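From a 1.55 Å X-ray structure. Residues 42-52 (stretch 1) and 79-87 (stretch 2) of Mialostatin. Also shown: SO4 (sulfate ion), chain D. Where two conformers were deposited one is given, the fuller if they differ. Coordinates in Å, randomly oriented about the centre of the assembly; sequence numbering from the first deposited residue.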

# COMPACT_ATOMS: atom_id res chain seq x y z
N LYS A 42 -9.58 3.49 6.88
CA LYS A 42 -10.03 3.20 5.50
C LYS A 42 -8.79 3.40 4.58
O LYS A 42 -8.59 2.61 3.60
CB LYS A 42 -11.18 4.06 5.03
N PHE A 43 -8.00 4.44 4.85
CA PHE A 43 -6.85 4.73 3.96
C PHE A 43 -5.72 3.76 4.23
O PHE A 43 -5.02 3.30 3.32
CB PHE A 43 -6.39 6.18 4.05
CG PHE A 43 -7.45 7.22 3.87
CD1 PHE A 43 -8.45 7.12 2.91
CD2 PHE A 43 -7.48 8.32 4.72
CE1 PHE A 43 -9.41 8.12 2.80
CE2 PHE A 43 -8.42 9.32 4.60
CZ PHE A 43 -9.39 9.21 3.63
N GLU A 44 -5.51 3.40 5.49
CA GLU A 44 -4.49 2.37 5.86
C GLU A 44 -4.82 1.07 5.12
O GLU A 44 -3.89 0.37 4.64
CB GLU A 44 -4.44 2.18 7.39
CG GLU A 44 -3.99 3.42 8.14
CD GLU A 44 -4.03 3.36 9.67
OE1 GLU A 44 -4.71 2.48 10.19
OE2 GLU A 44 -3.39 4.22 10.30
N ASN A 45 -6.10 0.71 5.07
CA ASN A 45 -6.47 -0.58 4.43
C ASN A 45 -6.21 -0.50 2.91
O ASN A 45 -5.80 -1.49 2.36
CB ASN A 45 -7.90 -0.93 4.81
CG ASN A 45 -7.98 -1.30 6.27
OD1 ASN A 45 -6.98 -1.70 6.87
ND2 ASN A 45 -9.14 -1.12 6.83
N LEU A 46 -6.44 0.65 2.25
CA LEU A 46 -6.06 0.80 0.84
C LEU A 46 -4.56 0.63 0.63
O LEU A 46 -4.14 0.11 -0.42
CB LEU A 46 -6.53 2.17 0.32
CG LEU A 46 -8.03 2.27 0.15
CD1 LEU A 46 -8.43 3.72 -0.08
CD2 LEU A 46 -8.43 1.42 -1.04
N ALA A 47 -3.72 1.09 1.55
CA ALA A 47 -2.27 0.85 1.43
C ALA A 47 -1.93 -0.62 1.49
O ALA A 47 -1.11 -1.11 0.73
CB ALA A 47 -1.53 1.66 2.49
N HIS A 48 -2.60 -1.35 2.38
CA HIS A 48 -2.41 -2.82 2.45
C HIS A 48 -2.89 -3.45 1.12
O HIS A 48 -2.21 -4.35 0.62
CB HIS A 48 -3.12 -3.41 3.65
CG HIS A 48 -2.33 -3.25 4.91
ND1 HIS A 48 -1.21 -4.02 5.19
CD2 HIS A 48 -2.49 -2.42 5.97
CE1 HIS A 48 -0.67 -3.59 6.34
NE2 HIS A 48 -1.42 -2.60 6.82
N TYR A 49 -3.99 -2.95 0.58
CA TYR A 49 -4.42 -3.46 -0.73
C TYR A 49 -3.29 -3.27 -1.75
O TYR A 49 -2.91 -4.17 -2.49
CB TYR A 49 -5.73 -2.86 -1.22
CG TYR A 49 -6.02 -3.33 -2.60
CD1 TYR A 49 -6.40 -4.64 -2.87
CD2 TYR A 49 -5.90 -2.46 -3.67
CE1 TYR A 49 -6.64 -5.07 -4.18
CE2 TYR A 49 -6.17 -2.87 -4.96
CZ TYR A 49 -6.47 -4.18 -5.22
OH TYR A 49 -6.71 -4.56 -6.54
N ALA A 50 -2.71 -2.07 -1.80
CA ALA A 50 -1.68 -1.76 -2.79
C ALA A 50 -0.53 -2.74 -2.64
O ALA A 50 -0.02 -3.28 -3.60
CB ALA A 50 -1.22 -0.32 -2.62
N VAL A 51 -0.01 -2.93 -1.42
CA VAL A 51 1.19 -3.83 -1.23
C VAL A 51 0.83 -5.26 -1.62
O VAL A 51 1.72 -5.95 -2.15
CB VAL A 51 1.81 -3.85 0.19
CG1 VAL A 51 2.26 -2.47 0.60
CG2 VAL A 51 1.02 -4.53 1.28
N SER A 52 -0.42 -5.63 -1.47
CA SER A 52 -0.85 -7.03 -1.79
C SER A 52 -0.72 -7.28 -3.29
O SER A 52 -0.72 -8.47 -3.68
CB SER A 52 -2.21 -7.30 -1.33
OG SER A 52 -3.24 -6.82 -2.15
N ASN A 79 -10.05 8.58 -6.47
CA ASN A 79 -8.63 8.20 -6.60
C ASN A 79 -7.89 8.59 -5.33
O ASN A 79 -8.11 9.69 -4.79
CB ASN A 79 -8.00 8.89 -7.80
CG ASN A 79 -8.75 8.54 -9.06
OD1 ASN A 79 -8.55 7.45 -9.59
ND2 ASN A 79 -9.64 9.41 -9.50
N TYR A 80 -7.00 7.70 -4.91
CA TYR A 80 -6.23 7.86 -3.66
C TYR A 80 -4.75 7.80 -4.00
O TYR A 80 -4.29 6.85 -4.65
CB TYR A 80 -6.57 6.74 -2.67
CG TYR A 80 -7.98 6.73 -2.23
CD1 TYR A 80 -8.93 6.06 -2.99
CD2 TYR A 80 -8.45 7.41 -1.12
CE1 TYR A 80 -10.26 6.07 -2.65
CE2 TYR A 80 -9.78 7.44 -0.77
CZ TYR A 80 -10.70 6.73 -1.52
OH TYR A 80 -12.02 6.83 -1.17
N LYS A 81 -3.99 8.80 -3.60
CA LYS A 81 -2.53 8.81 -3.75
C LYS A 81 -1.95 8.62 -2.35
O LYS A 81 -2.17 9.49 -1.48
CB LYS A 81 -2.02 10.11 -4.40
CG LYS A 81 -0.53 10.14 -4.56
CD LYS A 81 -0.09 11.40 -5.32
CE LYS A 81 1.42 11.46 -5.39
NZ LYS A 81 1.88 12.75 -5.97
N LEU A 82 -1.33 7.47 -2.14
CA LEU A 82 -0.86 7.03 -0.80
C LEU A 82 0.65 7.02 -0.78
O LEU A 82 1.29 6.44 -1.68
CB LEU A 82 -1.40 5.63 -0.53
CG LEU A 82 -2.90 5.46 -0.70
CD1 LEU A 82 -3.25 3.98 -0.46
CD2 LEU A 82 -3.66 6.32 0.24
N LYS A 83 1.22 7.56 0.31
CA LYS A 83 2.67 7.46 0.54
C LYS A 83 2.91 6.74 1.85
O LYS A 83 2.29 7.13 2.82
CB LYS A 83 3.31 8.84 0.59
CG LYS A 83 4.82 8.77 0.78
CD LYS A 83 5.38 10.20 0.98
CE LYS A 83 6.87 10.16 1.23
NZ LYS A 83 7.38 11.54 1.47
N PHE A 84 3.64 5.64 1.81
CA PHE A 84 3.76 4.79 3.00
C PHE A 84 5.08 4.07 3.00
O PHE A 84 5.69 3.82 1.96
CB PHE A 84 2.58 3.80 3.01
CG PHE A 84 2.37 3.04 1.74
CD1 PHE A 84 2.98 1.82 1.48
CD2 PHE A 84 1.55 3.60 0.80
CE1 PHE A 84 2.81 1.15 0.28
CE2 PHE A 84 1.39 2.96 -0.42
CZ PHE A 84 2.02 1.74 -0.67
N THR A 85 5.56 3.72 4.18
CA THR A 85 6.77 2.90 4.31
C THR A 85 6.43 1.41 4.30
O THR A 85 5.33 1.05 4.78
CB THR A 85 7.56 3.28 5.59
OG1 THR A 85 6.66 3.15 6.69
CG2 THR A 85 8.10 4.67 5.47
N THR A 86 7.30 0.59 3.79
CA THR A 86 7.14 -0.86 3.71
C THR A 86 8.38 -1.57 4.29
O THR A 86 9.48 -0.97 4.36
CB THR A 86 6.83 -1.38 2.29
OG1 THR A 86 7.96 -1.19 1.44
CG2 THR A 86 5.61 -0.69 1.74
N THR A 87 8.23 -2.85 4.54
CA THR A 87 9.33 -3.76 4.90
C THR A 87 8.88 -5.16 4.50
O THR A 87 7.68 -5.35 4.27
CB THR A 87 9.61 -3.63 6.41
OG1 THR A 87 10.93 -4.13 6.67
CG2 THR A 87 8.54 -4.23 7.25
S SO4 D . -1.32 -0.25 9.28
O1 SO4 D . -0.37 -1.12 8.62
O2 SO4 D . -1.10 1.13 8.87
O3 SO4 D . -1.11 -0.37 10.70
O4 SO4 D . -2.68 -0.64 8.95

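Stretch 1 is helical, held by backbone hydrogen bonds from N of residue i+4 to O of residue i, such as Ala-47 N to Phe-43 O (3.1 Å) and Val-51 N to Ala-47 O (3.0 Å). The helix lies across the strand 79-87 at 79°, with a closest axial approach of 9.3 Å. The backbones come nearest at Ala-47 and Leu-82, whose CA atoms are 6.7 Å apart; the small alanine side chain leaves room for this approach.

No hydrogen bond links the stretches; the contact is apolar packing that buries 382 Å² in total. The strand's alternation directs the CA-to-CB bonds of Tyr-80, Leu-82, Phe-84 and Thr-86 toward the helix, which answers with Leu-46, Ala-47, Ala-50 and Val-51. The CA-to-CB bond of Phe-43 points sideways, but the end of its side chain comes nearer and meets Tyr-80 rim to rim (Phe-43 CE1 to Tyr-80 CE2, 3.7 Å), with the ring planes at 47°. Leu-46, in the m,t rotamer, places CD1 over the face of the Tyr-80 ring, 3.6 Å from the centroid and almost on the ring normal, a CH-pi contact.

Leu-82 fits at the centre: its CD1 lies 3.6 Å from Ala-47 N and 3.8 Å from Leu-46 CB, so this methyl packs against the helix backbone as well as its side chains. Phe-84, with chi1 at 51°, sets its ring against Ala-47, Ala-50 and Val-51. Ala-47 CB sits over one face of the Phe-84 ring, 4.3 Å from its centroid, while Val-51 CG1 reaches Phe-84 CE1 at 3.7 Å. Val-51 CG1 also lies 4.0 Å from Thr-86 CG2, so the threonine contributes its methyl to the apolar contact.

The CA-to-CB bonds of the polar residues Glu-44, Asn-45 and His-48 point away from the strand. There His-48 NE2 donates a hydrogen bond to sulfate O1 (2.6 Å), near the imidazole plane.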